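Local coordinates for heat shock protein 16 (PDB 3W1Z), which probably acts as a stress-response chaperone that binds unfolded proteins, its alpha-crystallin domains assembling into a 16-subunit particle, at residues V50-P55 and L71-E76; V62-D67 and G122-T127. One frame throughout, in Å; residues are numbered along the deposited sequence.

Contact 1 (V50-P55 and L71-E76); sequences VDVELP and LTISGE
Val50, Val52 and Leu54 pass over Leu71 and Ile73 with the two chains running in the same sense, the CA atoms of Val52 and Ile73 8.5 Å apart, a spacing that side chains rather than backbone hydrogen bonds must fill. Ile73 buries the most surface here, and its two branches serve different partners. With CG1 beside its own backbone N (chi1 -55°), CD1 leans toward the Leu71 end and meets CG2 of Val52 at 4.1 Å, the two side chains sliding past one another. Its CG2 branch points toward the other end of the strand, where it lies 4.5 Å from CD1 of Leu54. These are facing strands of the two sheets in the beta-sandwich of the alpha-crystallin domain, and beta-branched residues suit them because they fill the gap close to the backbone. Toward the start of both segments, where the CA atoms stand wider apart, the longer Leu71 reaches across and brings CD2 to 4.3 Å from CG2 of Val50. Alternation along the strand turns Asp51 and Glu53 to the face away from the sandwich interior, where acids are useful: they form salt bridges with Arg81 and Arg95, respectively, of a second subunit.

Contact 2 (V62-D67 and G122-T127); sequences VQVHYD and GLLTVT
Leu124 faces Val62 and Val64 across two strands that run in the same sense, their axes 10.0 Å apart and turned by 21°. Its CB meets nothing in 62-67 and only starts the reach across. CG, the branch point, set anti to the backbone N (chi1 169°), comes within 4.5 Å of CG2 of Val64. Both methyls bear on that same CG2 of Val64, CD1 at 4.3 Å and CD2 more tightly at 3.6 Å; CD2 alone also reaches CG2 of Val62, at 4.2 Å. One methyl, CD2, thus sits between two valines two residues apart, and leucine suits the place because its length carries that methyl across the gap. The strands belong to opposite sheets of the alpha-crystallin beta-sandwich, and 62-67 is an outermost strand of its sheet within the chain. In a third subunit, Ile142 packs on Val62 and Val64, and a strand of that chain pairs antiparallel with His65 and Tyr66; this is consistent with the family's habit of docking a C-terminal Ile-X-Ile motif on a neighbour's edge strand. Val64 also uses its other methyl. CG1 lies anti to the backbone N (chi1 175°) and meets CG2 of Val126 at 4.1 Å, the two valines reaching tip to tip. Compact valines fit this place, where the CA atoms of Val64 and Val126 are 8.3 Å apart.

In the fold
After helix 11-23 and strand 39-43, the chain lays down strand 47-53 beside 39-43, crosses to the other sheet for strand 62-67 and turns back as 70-77. There contact 1 closes its loop, with 15 residues between its segments. Contact 2 closes a longer one of 54 residues: strand 116-120 returns to the first sheet, and 123-129 then runs beside 47-53. The segments alternate along the sequence, so the loops cross rather than nest. Each contact joins the same two sheets, in the second of which 62-67 and 70-77 are neighbours. Just past the strand ends, a backbone bond of Leu54 with Gly122 connects the two contacts, as the Asp51 to Thr125 side-chain bond does along the strands.

Contact 1 (V50-P55 and L71-E76)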
ATOM      1  N   VAL B  50       0.584 -31.394  12.448  1.00 42.87           N
ATOM      2  CA  VAL B  50      -0.485 -30.499  12.028  1.00 39.43           C
ATOM      3  C   VAL B  50      -1.780 -30.843  12.756  1.00 35.30           C
ATOM      4  O   VAL B  50      -2.272 -31.969  12.670  1.00 39.28           O
ATOM      5  CB  VAL B  50      -0.729 -30.575  10.510  1.00 39.69           C
ATOM      6  CG1 VAL B  50      -1.870 -29.652  10.110  1.00 34.30           C
ATOM      7  CG2 VAL B  50       0.541 -30.219   9.751  1.00 44.59           C
ATOM      8  N   ASP B  51      -2.322 -29.869  13.479  1.00 40.53           N
ATOM      9  CA  ASP B  51      -3.564 -30.055  14.219  1.00 36.54           C
ATOM     10  C   ASP B  51      -4.711 -29.315  13.542  1.00 28.97           C
ATOM     11  O   ASP B  51      -4.711 -28.089  13.467  1.00 30.11           O
ATOM     12  CB  ASP B  51      -3.399 -29.577  15.661  1.00 39.99           C
ATOM     13  CG  ASP B  51      -2.413 -30.421  16.443  1.00 47.43           C
ATOM     14  OD1 ASP B  51      -2.575 -31.660  16.463  1.00 43.09           O
ATOM     15  OD2 ASP B  51      -1.472 -29.848  17.029  1.00 53.16           O
ATOM     16  N   VAL B  52      -5.685 -30.077  13.057  1.00 30.68           N
ATOM     17  CA  VAL B  52      -6.805 -29.538  12.297  1.00 31.95           C
ATOM     18  C   VAL B  52      -8.106 -29.709  13.076  1.00 34.73           C
ATOM     19  O   VAL B  52      -8.403 -30.797  13.563  1.00 29.33           O
ATOM     20  CB  VAL B  52      -6.940 -30.263  10.945  1.00 24.99           C
ATOM     21  CG1 VAL B  52      -7.942 -29.552  10.052  1.00 16.65           C
ATOM     22  CG2 VAL B  52      -5.586 -30.363  10.261  1.00 33.15           C
ATOM     23  N   GLU B  53      -8.888 -28.639  13.179  1.00 33.93           N
ATOM     24  CA  GLU B  53     -10.129 -28.690  13.945  1.00 26.66           C
ATOM     25  C   GLU B  53     -11.307 -29.118  13.078  1.00 25.16           C
ATOM     26  O   GLU B  53     -11.691 -28.417  12.140  1.00 24.74           O
ATOM     27  CB  GLU B  53     -10.417 -27.337  14.598  1.00 14.66           C
ATOM     28  CG  GLU B  53      -9.429 -26.957  15.688  1.00 25.43           C
ATOM     29  CD  GLU B  53      -9.770 -25.635  16.348  1.00 31.03           C
ATOM     30  OE1 GLU B  53     -10.582 -24.875  15.780  1.00 29.02           O
ATOM     31  OE2 GLU B  53      -9.225 -25.357  17.437  1.00 29.53           O
ATOM     32  N   LEU B  54     -11.877 -30.274  13.401  1.00 24.70           N
ATOM     33  CA  LEU B  54     -13.007 -30.812  12.650  1.00 26.46           C
ATOM     34  C   LEU B  54     -14.132 -31.290  13.569  1.00 24.80           C
ATOM     35  O   LEU B  54     -14.426 -32.485  13.617  1.00 23.50           O
ATOM     36  CB  LEU B  54     -12.542 -31.970  11.762  1.00 24.42           C
ATOM     37  CG  LEU B  54     -11.491 -31.659  10.695  1.00 26.40           C
ATOM     38  CD1 LEU B  54     -11.039 -32.934   9.995  1.00 31.17           C
ATOM     39  CD2 LEU B  54     -12.033 -30.658   9.690  1.00 22.60           C
ATOM     40  N   PRO B  55     -14.768 -30.360  14.303  1.00 28.70           N
ATOM     41  CA  PRO B  55     -15.870 -30.757  15.187  1.00 27.49           C
ATOM     42  C   PRO B  55     -17.114 -31.167  14.401  1.00 21.12           C
ATOM     43  O   PRO B  55     -17.471 -30.508  13.426  1.00 25.80           O
ATOM     44  CB  PRO B  55     -16.142 -29.486  15.994  1.00 27.27           C
ATOM     45  CG  PRO B  55     -15.724 -28.381  15.095  1.00 20.01           C
ATOM     46  CD  PRO B  55     -14.545 -28.903  14.321  1.00 16.79           C
ATOM     47  N   LEU B  71       0.465 -31.411   1.742  1.00 36.47           N
ATOM     48  CA  LEU B  71      -0.488 -32.179   2.533  1.00 38.17           C
ATOM     49  C   LEU B  71      -1.899 -31.623   2.377  1.00 35.63           C
ATOM     50  O   LEU B  71      -2.122 -30.417   2.517  1.00 39.12           O
ATOM     51  CB  LEU B  71      -0.085 -32.171   4.008  1.00 35.40           C
ATOM     52  CG  LEU B  71      -0.933 -33.028   4.950  1.00 38.93           C
ATOM     53  CD1 LEU B  71      -0.736 -34.508   4.654  1.00 30.75           C
ATOM     54  CD2 LEU B  71      -0.611 -32.716   6.406  1.00 32.15           C
ATOM     55  N   THR B  72      -2.848 -32.509   2.090  1.00 35.36           N
ATOM     56  CA  THR B  72      -4.239 -32.114   1.906  1.00 33.23           C
ATOM     57  C   THR B  72      -5.177 -32.876   2.837  1.00 37.46           C
ATOM     58  O   THR B  72      -5.166 -34.110   2.885  1.00 34.63           O
ATOM     59  CB  THR B  72      -4.701 -32.321   0.449  1.00 33.47           C
ATOM     60  OG1 THR B  72      -3.943 -31.472  -0.421  1.00 45.54           O
ATOM     61  CG2 THR B  72      -6.181 -31.992   0.304  1.00 39.12           C
ATOM     62  N   ILE B  73      -5.981 -32.122   3.582  1.00 42.26           N
ATOM     63  CA  ILE B  73      -7.027 -32.693   4.416  1.00 30.62           C
ATOM     64  C   ILE B  73      -8.371 -32.264   3.853  1.00 30.74           C
ATOM     65  O   ILE B  73      -8.659 -31.073   3.777  1.00 28.69           O
ATOM     66  CB  ILE B  73      -6.941 -32.190   5.869  1.00 20.30           C
ATOM     67  CG1 ILE B  73      -5.555 -32.460   6.462  1.00 27.52           C
ATOM     68  CG2 ILE B  73      -8.033 -32.823   6.714  1.00 21.55           C
ATOM     69  CD1 ILE B  73      -4.605 -31.280   6.369  1.00 28.99           C
ATOM     70  N   SER B  74      -9.198 -33.223   3.456  1.00 28.90           N
ATOM     71  CA  SER B  74     -10.490 -32.874   2.877  1.00 28.65           C
ATOM     72  C   SER B  74     -11.622 -33.728   3.427  1.00 34.27           C
ATOM     73  O   SER B  74     -11.387 -34.731   4.097  1.00 36.08           O
ATOM     74  CB  SER B  74     -10.446 -32.952   1.348  1.00 30.38           C
ATOM     75  OG  SER B  74     -10.148 -34.264   0.910  1.00 41.90           O
ATOM     76  N   GLY B  75     -12.854 -33.317   3.155  1.00 29.92           N
ATOM     77  CA  GLY B  75     -14.004 -34.025   3.676  1.00 33.36           C
ATOM     78  C   GLY B  75     -15.283 -33.218   3.633  1.00 34.05           C
ATOM     79  O   GLY B  75     -15.434 -32.307   2.820  1.00 33.07           O
ATOM     80  N   GLU B  76     -16.209 -33.562   4.520  1.00 33.74           N
ATOM     81  CA  GLU B  76     -17.526 -32.948   4.526  1.00 30.76           C
ATOM     82  C   GLU B  76     -17.997 -32.691   5.952  1.00 38.39           C
ATOM     83  O   GLU B  76     -17.765 -33.506   6.847  1.00 28.05           O
ATOM     84  CB  GLU B  76     -18.515 -33.869   3.812  1.00 36.82           C
ATOM     85  CG  GLU B  76     -19.840 -33.231   3.446  1.00 41.69           C
ATOM     86  CD  GLU B  76     -20.754 -34.196   2.717  1.00 56.90           C
ATOM     87  OE1 GLU B  76     -20.841 -35.368   3.141  1.00 58.23           O
ATOM     88  OE2 GLU B  76     -21.378 -33.788   1.714  1.00 62.84           O
TER

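Contact 2 (V62-D67 and G122-T127)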
ATOM      1  N   VAL B  62     -13.533 -37.913   6.844  1.00 30.14           N
ATOM      2  CA  VAL B  62     -12.290 -37.175   6.650  1.00 36.69           C
ATOM      3  C   VAL B  62     -11.297 -38.009   5.844  1.00 37.78           C
ATOM      4  O   VAL B  62     -11.241 -39.230   5.985  1.00 39.97           O
ATOM      5  CB  VAL B  62     -11.667 -36.731   8.002  1.00 33.34           C
ATOM      6  CG1 VAL B  62     -11.391 -37.930   8.891  1.00 36.41           C
ATOM      7  CG2 VAL B  62     -10.397 -35.916   7.781  1.00 34.31           C
ATOM      8  N   GLN B  63     -10.544 -37.348   4.970  1.00 37.54           N
ATOM      9  CA  GLN B  63      -9.445 -37.997   4.271  1.00 30.49           C
ATOM     10  C   GLN B  63      -8.195 -37.122   4.287  1.00 41.53           C
ATOM     11  O   GLN B  63      -8.270 -35.893   4.198  1.00 38.58           O
ATOM     12  CB  GLN B  63      -9.830 -38.374   2.839  1.00 38.30           C
ATOM     13  CG  GLN B  63     -10.092 -37.198   1.929  1.00 44.26           C
ATOM     14  CD  GLN B  63     -10.209 -37.607   0.475  1.00 63.76           C
ATOM     15  OE1 GLN B  63     -11.309 -37.710  -0.066  1.00 60.69           O
ATOM     16  NE2 GLN B  63      -9.069 -37.842  -0.167  1.00 50.02           N
ATOM     17  N   VAL B  64      -7.047 -37.777   4.419  1.00 42.09           N
ATOM     18  CA  VAL B  64      -5.760 -37.103   4.440  1.00 34.17           C
ATOM     19  C   VAL B  64      -4.866 -37.715   3.376  1.00 40.75           C
ATOM     20  O   VAL B  64      -4.648 -38.925   3.374  1.00 42.89           O
ATOM     21  CB  VAL B  64      -5.066 -37.280   5.803  1.00 37.33           C
ATOM     22  CG1 VAL B  64      -3.667 -36.676   5.773  1.00 33.77           C
ATOM     23  CG2 VAL B  64      -5.899 -36.668   6.915  1.00 28.27           C
ATOM     24  N   HIS B  65      -4.354 -36.896   2.464  1.00 42.21           N
ATOM     25  CA  HIS B  65      -3.369 -37.407   1.516  1.00 46.35           C
ATOM     26  C   HIS B  65      -2.166 -36.485   1.349  1.00 49.24           C
ATOM     27  O   HIS B  65      -2.225 -35.297   1.666  1.00 41.80           O
ATOM     28  CB  HIS B  65      -4.002 -37.769   0.163  1.00 44.22           C
ATOM     29  CG  HIS B  65      -4.495 -36.595  -0.624  1.00 43.42           C
ATOM     30  ND1 HIS B  65      -5.828 -36.397  -0.907  1.00 48.98           N
ATOM     31  CD2 HIS B  65      -3.830 -35.570  -1.213  1.00 42.90           C
ATOM     32  CE1 HIS B  65      -5.967 -35.296  -1.625  1.00 37.04           C
ATOM     33  NE2 HIS B  65      -4.769 -34.777  -1.822  1.00 50.83           N
ATOM     34  N   TYR B  66      -1.071 -37.055   0.856  1.00 52.36           N
ATOM     35  CA  TYR B  66       0.174 -36.323   0.679  1.00 44.30           C
ATOM     36  C   TYR B  66       0.715 -36.539  -0.731  1.00 51.68           C
ATOM     37  O   TYR B  66       0.891 -37.679  -1.167  1.00 54.09           O
ATOM     38  CB  TYR B  66       1.198 -36.789   1.718  1.00 44.36           C
ATOM     39  CG  TYR B  66       2.542 -36.104   1.625  1.00 54.25           C
ATOM     40  CD1 TYR B  66       2.837 -34.999   2.412  1.00 54.22           C
ATOM     41  CD2 TYR B  66       3.520 -36.567   0.753  1.00 54.57           C
ATOM     42  CE1 TYR B  66       4.064 -34.375   2.328  1.00 63.04           C
ATOM     43  CE2 TYR B  66       4.743 -35.949   0.660  1.00 60.69           C
ATOM     44  CZ  TYR B  66       5.013 -34.854   1.447  1.00 63.81           C
ATOM     45  OH  TYR B  66       6.242 -34.245   1.352  1.00 66.45           O
ATOM     46  N   ASP B  67       0.953 -35.446  -1.449  1.00 53.97           N
ATOM     47  CA  ASP B  67       1.562 -35.534  -2.770  1.00 53.07           C
ATOM     48  C   ASP B  67       2.637 -34.467  -2.965  1.00 56.76           C
ATOM     49  O   ASP B  67       2.343 -33.268  -2.913  1.00 61.51           O
ATOM     50  CB  ASP B  67       0.496 -35.406  -3.860  1.00 54.70           C
ATOM     51  CG  ASP B  67       1.044 -35.684  -5.248  1.00 64.78           C
ATOM     52  OD1 ASP B  67       2.121 -36.305  -5.352  1.00 67.65           O
ATOM     53  OD2 ASP B  67       0.388 -35.292  -6.233  1.00 70.99           O
ATOM     54  N   GLY B 122     -12.770 -34.442  17.556  1.00 31.32           N
ATOM     55  CA  GLY B 122     -12.904 -33.401  16.555  1.00 31.94           C
ATOM     56  C   GLY B 122     -11.584 -32.789  16.130  1.00 32.85           C
ATOM     57  O   GLY B 122     -11.557 -31.862  15.323  1.00 30.47           O
ATOM     58  N   LEU B 123     -10.484 -33.300  16.674  1.00 34.55           N
ATOM     59  CA  LEU B 123      -9.163 -32.824  16.284  1.00 39.17           C
ATOM     60  C   LEU B 123      -8.398 -33.899  15.521  1.00 42.22           C
ATOM     61  O   LEU B 123      -8.220 -35.020  16.006  1.00 41.59           O
ATOM     62  CB  LEU B 123      -8.359 -32.362  17.502  1.00 26.38           C
ATOM     63  CG  LEU B 123      -7.014 -31.696  17.191  1.00 38.68           C
ATOM     64  CD1 LEU B 123      -7.212 -30.353  16.502  1.00 31.80           C
ATOM     65  CD2 LEU B 123      -6.177 -31.535  18.452  1.00 35.16           C
ATOM     66  N   LEU B 124      -7.956 -33.546  14.320  1.00 37.68           N
ATOM     67  CA  LEU B 124      -7.157 -34.437  13.493  1.00 38.01           C
ATOM     68  C   LEU B 124      -5.692 -34.033  13.548  1.00 39.31           C
ATOM     69  O   LEU B 124      -5.330 -32.931  13.145  1.00 42.69           O
ATOM     70  CB  LEU B 124      -7.638 -34.390  12.046  1.00 36.84           C
ATOM     71  CG  LEU B 124      -6.716 -35.088  11.047  1.00 37.79           C
ATOM     72  CD1 LEU B 124      -6.928 -36.595  11.072  1.00 39.99           C
ATOM     73  CD2 LEU B 124      -6.918 -34.529   9.652  1.00 31.56           C
ATOM     74  N   THR B 125      -4.849 -34.929  14.044  1.00 41.31           N
ATOM     75  CA  THR B 125      -3.420 -34.665  14.119  1.00 47.07           C
ATOM     76  C   THR B 125      -2.651 -35.499  13.104  1.00 41.23           C
ATOM     77  O   THR B 125      -2.635 -36.728  13.176  1.00 54.11           O
ATOM     78  CB  THR B 125      -2.865 -34.940  15.527  1.00 47.97           C
ATOM     79  OG1 THR B 125      -3.485 -34.056  16.469  1.00 47.07           O
ATOM     80  CG2 THR B 125      -1.359 -34.723  15.555  1.00 42.86           C
ATOM     81  N   VAL B 126      -2.023 -34.821  12.150  1.00 47.46           N
ATOM     82  CA  VAL B 126      -1.161 -35.486  11.183  1.00 43.88           C
ATOM     83  C   VAL B 126       0.288 -35.337  11.628  1.00 50.31           C
ATOM     84  O   VAL B 126       0.698 -34.270  12.085  1.00 48.06           O
ATOM     85  CB  VAL B 126      -1.333 -34.897   9.769  1.00 40.35           C
ATOM     86  CG1 VAL B 126      -0.504 -35.678   8.758  1.00 44.37           C
ATOM     87  CG2 VAL B 126      -2.799 -34.900   9.368  1.00 36.08           C
ATOM     88  N   THR B 127       1.057 -36.413  11.507  1.00 58.40           N
ATOM     89  CA  THR B 127       2.457 -36.398  11.911  1.00 58.35           C
ATOM     90  C   THR B 127       3.377 -36.796  10.763  1.00 55.53           C
ATOM     91  O   THR B 127       3.330 -37.928  10.279  1.00 56.44           O
ATOM     92  CB  THR B 127       2.706 -37.329  13.111  1.00 59.90           C
ATOM     93  OG1 THR B 127       1.808 -38.445  13.041  1.00 66.29           O
ATOM     94  CG2 THR B 127       2.470 -36.586  14.416  1.00 47.00           C
TER